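PDB 3V68: putative uncharacterized protein from Pyrococcus furiosus, which is of unknown function, belongs to the DUF2666 family, and may bind double-stranded DNA. Local coordinates for residues I2-L6 and R142-I147; L96-V100 and V239-L244; K102-R107 and G234-P240; W146-K150 and S169-T173. The contacts are given in a common frame with arbitrary orientation. Residue numbers count along the deposited sequence, not the author numbering.

Contact 1. Residues I2-L6 and R142-I147; sequences IERIL and RYGSWI
Two central strands of an antiparallel sheet can be joined across repeats, as where strand 5-12 starts beside the end of strand 136-143. Arg142, extended (phi/psi -139/117), pairs with Ile5 in an antiparallel hydrogen-bonded pair, CA-CA 5.1 Å: Ile5 N to Arg142 O is 3.0 Å and Arg142 N to Ile5 O 2.7 Å. The Arg142 side chain (chi1 t, chi2 m) turns back along residues 2-4, CD lying 3.2 Å from Ile2 O. Tyr143 to Trp146 form the type II' turn of the beta hairpin joining strands 136-143 and 146-153, with Gly144 at positive phi. Tyr143 CE1 lies over one face of the Arg4 guanidinium, 3.4 Å from Arg4 NE. A water accepts from Arg4 NE and Gly144 N, each at 3.2 Å. Trp146 CZ3 reaches Leu6 CD1 at 4.1 Å, and Ile147 CD1 meets Ile2 CG1 at 3.7 Å. Glu3 OE1 stays 4.3 Å from Arg142 NH1, beyond a salt bridge, so backbone pairing and packing hold this exposed end of the sheet.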
loop_
_atom_site.group_PDB
_atom_site.type_symbol
_atom_site.label_atom_id
_atom_site.label_comp_id
_atom_site.label_asym_id
_atom_site.label_seq_id
_atom_site.Cartn_x
_atom_site.Cartn_y
_atom_site.Cartn_z
ATOM N N ILE A 2 5.960 5.711 26.020
ATOM C CA ILE A 2 7.392 5.397 25.728
ATOM C C ILE A 2 8.113 6.631 25.181
ATOM O O ILE A 2 7.474 7.554 24.673
ATOM C CB ILE A 2 7.539 4.190 24.754
ATOM C CG1 ILE A 2 6.816 4.460 23.425
ATOM C CG2 ILE A 2 7.030 2.905 25.416
ATOM C CD1 ILE A 2 7.089 3.433 22.335
ATOM N N GLU A 3 9.440 6.648 25.294
ATOM C CA GLU A 3 10.227 7.786 24.818
ATOM C C GLU A 3 10.395 7.777 23.297
ATOM O O GLU A 3 10.071 6.789 22.633
ATOM C CB GLU A 3 11.592 7.857 25.521
ATOM C CG GLU A 3 11.530 8.117 27.037
ATOM C CD GLU A 3 10.746 9.374 27.421
ATOM O OE1 GLU A 3 10.811 10.390 26.690
ATOM O OE2 GLU A 3 10.065 9.345 28.469
ATOM N N ARG A 4 10.899 8.889 22.764
ATOM C CA ARG A 4 11.069 9.083 21.323
ATOM C C ARG A 4 11.758 7.913 20.630
ATOM O O ARG A 4 12.840 7.485 21.033
ATOM C CB ARG A 4 11.833 10.376 21.045
ATOM C CG ARG A 4 12.085 10.650 19.567
ATOM C CD ARG A 4 12.803 11.964 19.380
ATOM N NE ARG A 4 11.932 13.093 19.692
ATOM C CZ ARG A 4 12.301 14.370 19.650
ATOM N NH1 ARG A 4 13.539 14.706 19.313
ATOM N NH2 ARG A 4 11.421 15.316 19.950
ATOM N N ILE A 5 11.114 7.418 19.579
ATOM C CA ILE A 5 11.600 6.272 18.827
ATOM C C ILE A 5 10.889 6.229 17.475
ATOM O O ILE A 5 9.721 6.596 17.365
ATOM C CB ILE A 5 11.373 4.943 19.612
ATOM C CG1 ILE A 5 12.095 3.770 18.937
ATOM C CG2 ILE A 5 9.874 4.667 19.808
ATOM C CD1 ILE A 5 12.126 2.489 19.755
ATOM N N LEU A 6 11.609 5.799 16.447
ATOM C CA LEU A 6 11.000 5.557 15.153
ATOM C C LEU A 6 11.752 4.421 14.501
ATOM O O LEU A 6 12.869 4.607 14.028
ATOM C CB LEU A 6 11.048 6.813 14.285
ATOM C CG LEU A 6 10.246 6.830 12.988
ATOM C CD1 LEU A 6 8.806 6.361 13.209
ATOM C CD2 LEU A 6 10.266 8.220 12.381
ATOM N N ARG A 142 7.185 6.754 18.360
ATOM C CA ARG A 142 6.773 7.780 19.306
ATOM C C ARG A 142 7.509 9.076 18.994
ATOM O O ARG A 142 8.740 9.140 19.061
ATOM C CB ARG A 142 7.006 7.350 20.755
ATOM C CG ARG A 142 6.216 8.194 21.771
ATOM C CD ARG A 142 6.952 9.475 22.170
ATOM N NE ARG A 142 6.078 10.421 22.866
ATOM C CZ ARG A 142 6.501 11.423 23.632
ATOM N NH1 ARG A 142 7.800 11.627 23.824
ATOM N NH2 ARG A 142 5.619 12.224 24.216
ATOM N N TYR A 143 6.741 10.102 18.642
ATOM C CA TYR A 143 7.293 11.409 18.323
ATOM C C TYR A 143 6.247 12.474 18.618
ATOM O O TYR A 143 5.183 12.501 17.997
ATOM C CB TYR A 143 7.735 11.471 16.856
ATOM C CG TYR A 143 8.546 12.702 16.525
ATOM C CD1 TYR A 143 9.830 12.870 17.038
ATOM C CD2 TYR A 143 8.031 13.703 15.702
ATOM C CE1 TYR A 143 10.581 14.002 16.745
ATOM C CE2 TYR A 143 8.778 14.839 15.400
ATOM C CZ TYR A 143 10.050 14.980 15.928
ATOM O OH TYR A 143 10.804 16.093 15.642
ATOM N N GLY A 144 6.561 13.347 19.571
ATOM C CA GLY A 144 5.590 14.309 20.072
ATOM C C GLY A 144 4.408 13.577 20.672
ATOM O O GLY A 144 4.579 12.648 21.464
ATOM N N SER A 145 3.206 13.974 20.269
ATOM C CA SER A 145 1.984 13.327 20.741
ATOM C C SER A 145 1.602 12.109 19.895
ATOM O O SER A 145 0.630 11.420 20.199
ATOM C CB SER A 145 0.830 14.332 20.785
ATOM O OG SER A 145 0.574 14.877 19.503
ATOM N N TRP A 146 2.376 11.846 18.842
ATOM C CA TRP A 146 2.110 10.739 17.924
ATOM C C TRP A 146 2.768 9.441 18.388
ATOM O O TRP A 146 3.996 9.348 18.474
ATOM C CB TRP A 146 2.577 11.104 16.504
ATOM C CG TRP A 146 2.445 9.994 15.491
ATOM C CD1 TRP A 146 1.300 9.340 15.134
ATOM C CD2 TRP A 146 3.494 9.434 14.687
ATOM N NE1 TRP A 146 1.574 8.399 14.167
ATOM C CE2 TRP A 146 2.912 8.433 13.878
ATOM C CE3 TRP A 146 4.871 9.675 14.580
ATOM C CZ2 TRP A 146 3.659 7.676 12.967
ATOM C CZ3 TRP A 146 5.616 8.920 13.677
ATOM C CH2 TRP A 146 5.004 7.934 12.879
ATOM N N ILE A 147 1.938 8.442 18.684
ATOM C CA ILE A 147 2.423 7.121 19.064
ATOM C C ILE A 147 1.683 6.013 18.315
ATOM O O ILE A 147 0.449 5.976 18.299
ATOM C CB ILE A 147 2.354 6.880 20.603
ATOM C CG1 ILE A 147 2.872 5.479 20.948
ATOM C CG2 ILE A 147 0.940 7.103 21.139
ATOM C CD1 ILE A 147 3.373 5.341 22.370
HETATM O O HOH W 1 9.151 12.903 21.317
#

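Contact 2. Residues L96-V100 and V239-L244; sequences LLVEV and VPSKNL
Residues 96-100 are helical, within helix 91-110, while 239-244 pass from extended Val239 and Pro240 (psi 125 and 108°) into the first turn of helix 241-248. Asn243 N bonds to Pro240 O at 3.1 Å. The closest CA pairs are Leu96 with Asn243 (5.2 Å) and Val100 with Val239 (5.6 Å). Asn243, chi1 m, points toward helix 91-110 and uses one amide nitrogen twice: ND2 donates to Leu96 O at 3.0 Å and to Glu99 OE1 at 2.8 Å. A water joins the cluster, donating to Glu99 OE1 (3.1 Å) and Asn243 OD1 (2.7 Å); Glu99 OE2 is held by Lys236. The rest of the contact is apolar. Val100 (chi1 t) places CG1 3.8 Å from Val239 CG1 and CG2 4.0 Å from Leu244 CD2; Leu97 CD2 meets Leu244 CD2 at 4.2 Å. The N-terminal turn of helix 241-248 and the residues leading into it pack on helix 91-110, an asparagine bonding to a backbone carbonyl and a carboxylate where the two DUF2666 repeats meet.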
loop_
_atom_site.group_PDB
_atom_site.type_symbol
_atom_site.label_atom_id
_atom_site.label_comp_id
_atom_site.label_asym_id
_atom_site.label_seq_id
_atom_site.Cartn_x
_atom_site.Cartn_y
_atom_site.Cartn_z
ATOM N N LEU A 96 -14.547 -8.987 -0.048
ATOM C CA LEU A 96 -13.473 -8.363 0.730
ATOM C C LEU A 96 -12.095 -8.728 0.184
ATOM O O LEU A 96 -11.223 -7.859 0.044
ATOM C CB LEU A 96 -13.574 -8.758 2.203
ATOM C CG LEU A 96 -14.789 -8.265 2.993
ATOM C CD1 LEU A 96 -14.802 -8.933 4.349
ATOM C CD2 LEU A 96 -14.791 -6.744 3.131
ATOM N N LEU A 97 -11.918 -10.006 -0.142
ATOM C CA LEU A 97 -10.636 -10.508 -0.641
ATOM C C LEU A 97 -10.352 -10.081 -2.080
ATOM O O LEU A 97 -9.200 -9.811 -2.429
ATOM C CB LEU A 97 -10.545 -12.029 -0.493
ATOM C CG LEU A 97 -10.509 -12.562 0.943
ATOM C CD1 LEU A 97 -10.776 -14.063 0.962
ATOM C CD2 LEU A 97 -9.181 -12.240 1.627
ATOM N N VAL A 98 -11.395 -10.011 -2.906
ATOM C CA VAL A 98 -11.267 -9.496 -4.274
ATOM C C VAL A 98 -10.736 -8.059 -4.283
ATOM O O VAL A 98 -9.867 -7.721 -5.083
ATOM C CB VAL A 98 -12.595 -9.619 -5.080
ATOM C CG1 VAL A 98 -12.556 -8.784 -6.354
ATOM C CG2 VAL A 98 -12.866 -11.077 -5.430
ATOM N N GLU A 99 -11.239 -7.224 -3.375
ATOM C CA GLU A 99 -10.757 -5.849 -3.286
ATOM C C GLU A 99 -9.275 -5.777 -2.886
ATOM O O GLU A 99 -8.518 -4.953 -3.418
ATOM C CB GLU A 99 -11.620 -5.024 -2.329
ATOM C CG GLU A 99 -11.359 -3.524 -2.439
ATOM C CD GLU A 99 -12.191 -2.684 -1.487
ATOM O OE1 GLU A 99 -12.858 -3.244 -0.589
ATOM O OE2 GLU A 99 -12.167 -1.445 -1.644
ATOM N N VAL A 100 -8.870 -6.650 -1.965
ATOM C CA VAL A 100 -7.464 -6.778 -1.572
ATOM C C VAL A 100 -6.594 -7.191 -2.762
ATOM O O VAL A 100 -5.575 -6.553 -3.035
ATOM C CB VAL A 100 -7.296 -7.769 -0.395
ATOM C CG1 VAL A 100 -5.817 -8.111 -0.147
ATOM C CG2 VAL A 100 -7.925 -7.183 0.859
ATOM N N VAL A 239 -3.281 -1.643 0.147
ATOM C CA VAL A 239 -4.167 -2.736 0.583
ATOM C C VAL A 239 -5.001 -2.309 1.801
ATOM O O VAL A 239 -4.442 -1.865 2.802
ATOM C CB VAL A 239 -3.368 -4.028 0.917
ATOM C CG1 VAL A 239 -4.261 -5.069 1.593
ATOM C CG2 VAL A 239 -2.719 -4.601 -0.344
ATOM N N PRO A 240 -6.344 -2.420 1.710
ATOM C CA PRO A 240 -7.177 -2.045 2.852
ATOM C C PRO A 240 -7.114 -3.090 3.970
ATOM O O PRO A 240 -7.652 -4.198 3.831
ATOM C CB PRO A 240 -8.581 -1.942 2.241
ATOM C CG PRO A 240 -8.555 -2.867 1.080
ATOM C CD PRO A 240 -7.151 -2.825 0.542
ATOM N N SER A 241 -6.446 -2.740 5.070
ATOM C CA SER A 241 -6.246 -3.681 6.170
ATOM C C SER A 241 -7.579 -4.125 6.768
ATOM O O SER A 241 -7.706 -5.263 7.212
ATOM C CB SER A 241 -5.357 -3.081 7.265
ATOM O OG SER A 241 -6.046 -2.066 7.974
ATOM N N LYS A 242 -8.562 -3.227 6.762
ATOM C CA LYS A 242 -9.875 -3.531 7.336
ATOM C C LYS A 242 -10.541 -4.730 6.655
ATOM O O LYS A 242 -11.250 -5.492 7.306
ATOM C CB LYS A 242 -10.794 -2.300 7.367
ATOM C CG LYS A 242 -11.290 -1.766 6.025
ATOM C CD LYS A 242 -12.250 -0.606 6.250
ATOM C CE LYS A 242 -13.004 -0.220 4.989
ATOM N NZ LYS A 242 -14.057 0.796 5.280
ATOM N N ASN A 243 -10.298 -4.906 5.356
ATOM C CA ASN A 243 -10.841 -6.066 4.639
ATOM C C ASN A 243 -10.310 -7.375 5.212
ATOM O O ASN A 243 -11.053 -8.341 5.379
ATOM C CB ASN A 243 -10.540 -5.988 3.140
ATOM C CG ASN A 243 -11.304 -4.881 2.441
ATOM O OD1 ASN A 243 -11.523 -3.806 3.004
ATOM N ND2 ASN A 243 -11.696 -5.129 1.193
ATOM N N LEU A 244 -9.021 -7.387 5.537
ATOM C CA LEU A 244 -8.376 -8.571 6.081
ATOM C C LEU A 244 -8.780 -8.786 7.539
ATOM O O LEU A 244 -8.952 -9.923 7.975
ATOM C CB LEU A 244 -6.852 -8.480 5.920
ATOM C CG LEU A 244 -6.335 -8.411 4.475
ATOM C CD1 LEU A 244 -4.838 -8.087 4.440
ATOM C CD2 LEU A 244 -6.639 -9.701 3.705
HETATM O O HOH W 2 -12.100 -1.465 1.872
#

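Contact 3. Residues K102-R107 and G234-P240; sequences KAVLTR and GLKVDVP
An irregular loop can still be fixed by the polar groups of a helix beside it. Gly234 (phi 77°) leaves the preceding helix in a Schellman motif, and residues 235-240 run past helical residues 102-107, closest at Arg107 and Val237 (CA-CA 4.7 Å). Val237 O is served twice by Arg107: NE at 2.8 Å and NH2 at 3.0 Å. The same NH2 forms a salt bridge with Asp238 OD1 at 2.9 Å, weak as a hydrogen bond; chi1 and chi2 t with chi3 m bring the guanidinium edge there. Asp238 OD2 is bridged to Arg227. This connection between helices 219-231 and 241-248, in the second DUF2666 repeat, packs against helix 91-110 of the first. Thr106 OG1 donates to Lys102 O at 2.7 Å and accepts from a water at 3.0 Å that in turn accepts from Lys236 N at 2.9 Å. Lys236 O lies 3.5 Å from Ala103 CA in a CA-H...O contact; Lys236 NZ pairs with Glu99. Val104 CG2 meets Val239 CG2 at 3.9 Å.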
loop_
_atom_site.group_PDB
_atom_site.type_symbol
_atom_site.label_atom_id
_atom_site.label_comp_id
_atom_site.label_asym_id
_atom_site.label_seq_id
_atom_site.Cartn_x
_atom_site.Cartn_y
_atom_site.Cartn_z
ATOM N N LYS A 102 -7.277 -6.919 -5.918
ATOM C CA LYS A 102 -7.317 -5.819 -6.882
ATOM C C LYS A 102 -6.306 -4.726 -6.530
ATOM O O LYS A 102 -5.648 -4.187 -7.411
ATOM C CB LYS A 102 -8.729 -5.241 -6.951
ATOM C CG LYS A 102 -8.988 -4.289 -8.104
ATOM C CD LYS A 102 -10.422 -3.794 -8.015
ATOM C CE LYS A 102 -10.672 -2.615 -8.927
ATOM N NZ LYS A 102 -12.078 -2.134 -8.805
ATOM N N ALA A 103 -6.176 -4.411 -5.242
ATOM C CA ALA A 103 -5.205 -3.410 -4.789
ATOM C C ALA A 103 -3.765 -3.859 -5.029
ATOM O O ALA A 103 -2.910 -3.045 -5.377
ATOM C CB ALA A 103 -5.414 -3.071 -3.317
ATOM N N VAL A 104 -3.509 -5.155 -4.841
ATOM C CA VAL A 104 -2.184 -5.724 -5.091
ATOM C C VAL A 104 -1.855 -5.626 -6.578
ATOM O O VAL A 104 -0.776 -5.162 -6.958
ATOM C CB VAL A 104 -2.094 -7.194 -4.597
ATOM C CG1 VAL A 104 -0.867 -7.896 -5.164
ATOM C CG2 VAL A 104 -2.066 -7.232 -3.080
ATOM N N LEU A 105 -2.805 -6.046 -7.410
ATOM C CA LEU A 105 -2.632 -5.996 -8.858
ATOM C C LEU A 105 -2.444 -4.557 -9.352
ATOM O O LEU A 105 -1.554 -4.277 -10.148
ATOM C CB LEU A 105 -3.817 -6.659 -9.568
ATOM C CG LEU A 105 -3.757 -6.721 -11.096
ATOM C CD1 LEU A 105 -2.564 -7.554 -11.552
ATOM C CD2 LEU A 105 -5.052 -7.267 -11.678
ATOM N N THR A 106 -3.281 -3.650 -8.857
ATOM C CA THR A 106 -3.208 -2.244 -9.243
ATOM C C THR A 106 -1.833 -1.629 -8.951
ATOM O O THR A 106 -1.254 -0.958 -9.812
ATOM C CB THR A 106 -4.344 -1.435 -8.576
ATOM O OG1 THR A 106 -5.603 -1.974 -8.992
ATOM C CG2 THR A 106 -4.279 0.041 -8.966
ATOM N N ARG A 107 -1.295 -1.880 -7.758
ATOM C CA ARG A 107 0.033 -1.385 -7.414
ATOM C C ARG A 107 1.097 -1.929 -8.367
ATOM O O ARG A 107 1.915 -1.172 -8.874
ATOM C CB ARG A 107 0.407 -1.729 -5.966
ATOM C CG ARG A 107 1.872 -1.383 -5.604
ATOM C CD ARG A 107 2.200 -1.618 -4.119
ATOM N NE ARG A 107 1.586 -0.589 -3.286
ATOM C CZ ARG A 107 2.237 0.410 -2.698
ATOM N NH1 ARG A 107 3.560 0.517 -2.787
ATOM N NH2 ARG A 107 1.553 1.288 -1.977
ATOM N N GLY A 234 -12.205 4.195 -8.624
ATOM C CA GLY A 234 -12.446 3.121 -7.661
ATOM C C GLY A 234 -11.240 2.216 -7.498
ATOM O O GLY A 234 -11.367 1.061 -7.078
ATOM N N LEU A 235 -10.066 2.738 -7.841
ATOM C CA LEU A 235 -8.832 1.969 -7.743
ATOM C C LEU A 235 -8.028 2.355 -6.513
ATOM O O LEU A 235 -8.024 3.517 -6.100
ATOM C CB LEU A 235 -7.982 2.159 -9.002
ATOM C CG LEU A 235 -8.542 1.603 -10.318
ATOM C CD1 LEU A 235 -7.690 2.048 -11.494
ATOM C CD2 LEU A 235 -8.676 0.079 -10.298
ATOM N N LYS A 236 -7.345 1.369 -5.934
ATOM C CA LYS A 236 -6.502 1.580 -4.757
ATOM C C LYS A 236 -5.136 0.975 -4.996
ATOM O O LYS A 236 -5.022 -0.035 -5.685
ATOM C CB LYS A 236 -7.121 0.917 -3.526
ATOM C CG LYS A 236 -8.426 1.523 -3.058
ATOM C CD LYS A 236 -9.013 0.686 -1.939
ATOM C CE LYS A 236 -10.190 1.380 -1.276
ATOM N NZ LYS A 236 -10.668 0.613 -0.091
ATOM N N VAL A 237 -4.108 1.578 -4.401
ATOM C CA VAL A 237 -2.751 1.028 -4.466
ATOM C C VAL A 237 -2.214 0.674 -3.078
ATOM O O VAL A 237 -1.103 0.143 -2.943
ATOM C CB VAL A 237 -1.757 1.960 -5.203
ATOM C CG1 VAL A 237 -2.066 2.014 -6.698
ATOM C CG2 VAL A 237 -1.731 3.365 -4.580
ATOM N N ASP A 238 -3.007 0.977 -2.052
ATOM C CA ASP A 238 -2.708 0.584 -0.675
ATOM C C ASP A 238 -3.745 -0.456 -0.249
ATOM O O ASP A 238 -4.947 -0.190 -0.306
ATOM C CB ASP A 238 -2.717 1.810 0.261
ATOM C CG ASP A 238 -1.723 2.892 -0.166
ATOM O OD1 ASP A 238 -0.557 2.549 -0.469
ATOM O OD2 ASP A 238 -2.102 4.093 -0.195
ATOM N N VAL A 239 -3.281 -1.643 0.147
ATOM C CA VAL A 239 -4.167 -2.736 0.583
ATOM C C VAL A 239 -5.001 -2.309 1.801
ATOM O O VAL A 239 -4.442 -1.865 2.802
ATOM C CB VAL A 239 -3.368 -4.028 0.917
ATOM C CG1 VAL A 239 -4.261 -5.069 1.593
ATOM C CG2 VAL A 239 -2.719 -4.601 -0.344
ATOM N N PRO A 240 -6.344 -2.420 1.710
ATOM C CA PRO A 240 -7.177 -2.045 2.852
ATOM C C PRO A 240 -7.114 -3.090 3.970
ATOM O O PRO A 240 -7.652 -4.198 3.831
ATOM C CB PRO A 240 -8.581 -1.942 2.241
ATOM C CG PRO A 240 -8.555 -2.867 1.080
ATOM C CD PRO A 240 -7.151 -2.825 0.542
HETATM O O HOH W 3 -7.820 -1.249 -7.082
#

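Contact 4. Residues W146-K150 and S169-T173; sequences WIVVK and SINET
A lysine on a strand can anchor the helix packed against its sheet, as Lys150 does. It buries 95 Å², more than any other residue of the contact; Thr173 follows with 71 Å² and Ile170 with 39 Å². Strand 146-150 and helix 169-173 run nearly antiparallel, their axes 9.8 Å apart at closest and at 161°. In register, Lys150 CA is 6.7 Å from Ile170 CA and Val148 CA 8.2 Å from Thr173 CA. With chi1 m and the rest t, Lys150 extends until NZ donates to Ser169 OG (2.8 Å), Ser169 O (3.0 Å) and Thr173 OG1 (2.7 Å). Ser169 O also accepts the helical bond from Thr173 N at 3.1 Å. Thr173 (chi1 m) brings CG2 4.0 Å from Trp146 CZ2 at the ring edge, and OG1 4.1 Å from Val148 CG1. Ile170 CG1 lies 3.8 Å from Lys150 CB. Helix 160-181 thereby lies against edge strand 146-153 and reaches strand 136-143, where Ile170 touches Ile137 and Phe139; Ile170 also meets Val36 of helix 26-43.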
loop_
_atom_site.group_PDB
_atom_site.type_symbol
_atom_site.label_atom_id
_atom_site.label_comp_id
_atom_site.label_asym_id
_atom_site.label_seq_id
_atom_site.Cartn_x
_atom_site.Cartn_y
_atom_site.Cartn_z
ATOM N N TRP A 146 2.376 11.846 18.842
ATOM C CA TRP A 146 2.110 10.739 17.924
ATOM C C TRP A 146 2.768 9.441 18.388
ATOM O O TRP A 146 3.996 9.348 18.474
ATOM C CB TRP A 146 2.577 11.104 16.504
ATOM C CG TRP A 146 2.445 9.994 15.491
ATOM C CD1 TRP A 146 1.300 9.340 15.134
ATOM C CD2 TRP A 146 3.494 9.434 14.687
ATOM N NE1 TRP A 146 1.574 8.399 14.167
ATOM C CE2 TRP A 146 2.912 8.433 13.878
ATOM C CE3 TRP A 146 4.871 9.675 14.580
ATOM C CZ2 TRP A 146 3.659 7.676 12.967
ATOM C CZ3 TRP A 146 5.616 8.920 13.677
ATOM C CH2 TRP A 146 5.004 7.934 12.879
ATOM N N ILE A 147 1.938 8.442 18.684
ATOM C CA ILE A 147 2.423 7.121 19.064
ATOM C C ILE A 147 1.683 6.013 18.315
ATOM O O ILE A 147 0.449 5.976 18.299
ATOM C CB ILE A 147 2.354 6.880 20.603
ATOM C CG1 ILE A 147 2.872 5.479 20.948
ATOM C CG2 ILE A 147 0.940 7.103 21.139
ATOM C CD1 ILE A 147 3.373 5.341 22.370
ATOM N N VAL A 148 2.453 5.131 17.681
ATOM C CA VAL A 148 1.919 3.958 16.994
ATOM C C VAL A 148 2.793 2.753 17.324
ATOM O O VAL A 148 4.019 2.796 17.182
ATOM C CB VAL A 148 1.866 4.148 15.444
ATOM C CG1 VAL A 148 1.545 2.822 14.743
ATOM C CG2 VAL A 148 0.839 5.195 15.059
ATOM N N VAL A 149 2.162 1.683 17.781
ATOM C CA VAL A 149 2.866 0.431 18.001
ATOM C C VAL A 149 2.103 -0.656 17.267
ATOM O O VAL A 149 0.979 -1.001 17.640
ATOM C CB VAL A 149 3.011 0.107 19.501
ATOM C CG1 VAL A 149 3.599 -1.277 19.701
ATOM C CG2 VAL A 149 3.868 1.162 20.197
ATOM N N LYS A 150 2.712 -1.172 16.204
ATOM C CA LYS A 150 2.103 -2.224 15.399
ATOM C C LYS A 150 3.117 -3.341 15.243
ATOM O O LYS A 150 4.022 -3.278 14.400
ATOM C CB LYS A 150 1.621 -1.672 14.050
ATOM C CG LYS A 150 0.387 -0.778 14.177
ATOM C CD LYS A 150 -0.058 -0.159 12.858
ATOM C CE LYS A 150 -1.333 0.662 13.068
ATOM N NZ LYS A 150 -1.900 1.212 11.803
ATOM N N SER A 169 -1.776 -2.581 7.668
ATOM C CA SER A 169 -2.034 -1.578 8.702
ATOM C C SER A 169 -0.847 -0.632 8.878
ATOM O O SER A 169 -1.028 0.575 9.022
ATOM C CB SER A 169 -2.374 -2.253 10.033
ATOM O OG SER A 169 -2.842 -1.299 10.973
ATOM N N ILE A 170 0.364 -1.187 8.854
ATOM C CA ILE A 170 1.580 -0.377 8.939
ATOM C C ILE A 170 1.685 0.541 7.722
ATOM O O ILE A 170 2.013 1.722 7.854
ATOM C CB ILE A 170 2.839 -1.258 9.085
ATOM C CG1 ILE A 170 2.861 -1.892 10.478
ATOM C CG2 ILE A 170 4.118 -0.439 8.846
ATOM C CD1 ILE A 170 3.813 -3.061 10.621
ATOM N N ASN A 171 1.371 0.008 6.543
ATOM C CA ASN A 171 1.374 0.817 5.336
ATOM C C ASN A 171 0.404 1.990 5.459
ATOM O O ASN A 171 0.728 3.112 5.076
ATOM C CB ASN A 171 1.020 -0.036 4.116
ATOM C CG ASN A 171 1.082 0.748 2.823
ATOM O OD1 ASN A 171 0.088 0.848 2.088
ATOM N ND2 ASN A 171 2.245 1.306 2.531
ATOM N N GLU A 172 -0.777 1.722 6.009
ATOM C CA GLU A 172 -1.782 2.765 6.203
ATOM C C GLU A 172 -1.281 3.870 7.121
ATOM O O GLU A 172 -1.499 5.043 6.848
ATOM C CB GLU A 172 -3.092 2.164 6.708
ATOM C CG GLU A 172 -3.849 1.449 5.603
ATOM C CD GLU A 172 -4.889 0.480 6.115
ATOM O OE1 GLU A 172 -4.869 0.149 7.323
ATOM O OE2 GLU A 172 -5.724 0.046 5.289
ATOM N N THR A 173 -0.577 3.494 8.185
ATOM C CA THR A 173 0.019 4.483 9.081
ATOM C C THR A 173 1.015 5.358 8.327
ATOM O O THR A 173 0.995 6.590 8.448
ATOM C CB THR A 173 0.711 3.808 10.276
ATOM O OG1 THR A 173 -0.290 3.265 11.145
ATOM C CG2 THR A 173 1.590 4.799 11.061
#

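How the contacts relate
Three of the four contacts join segments more than 120 residues apart. Contacts 2 and 3 adjoin along helix 91-110, centres 9 Å apart, share Val239 and Pro240, and are bridged by the Glu99 OE2 to Lys236 NZ salt bridge at 3.0 Å. Contacts 1 and 4 share Trp146 and Ile147, their centres 12 Å apart, so the sheet is tied across its strands by one and to helix 160-181 by the other. That helix joins the two groups: Ser241 OG lies 2.6 Å from Glu172 OE1, a probable hydrogen bond between contacts 2 and 4, centres about 17 Å apart. Contact 1 touches neither contact 2 nor contact 3, its centre about 29 and 30 Å from theirs.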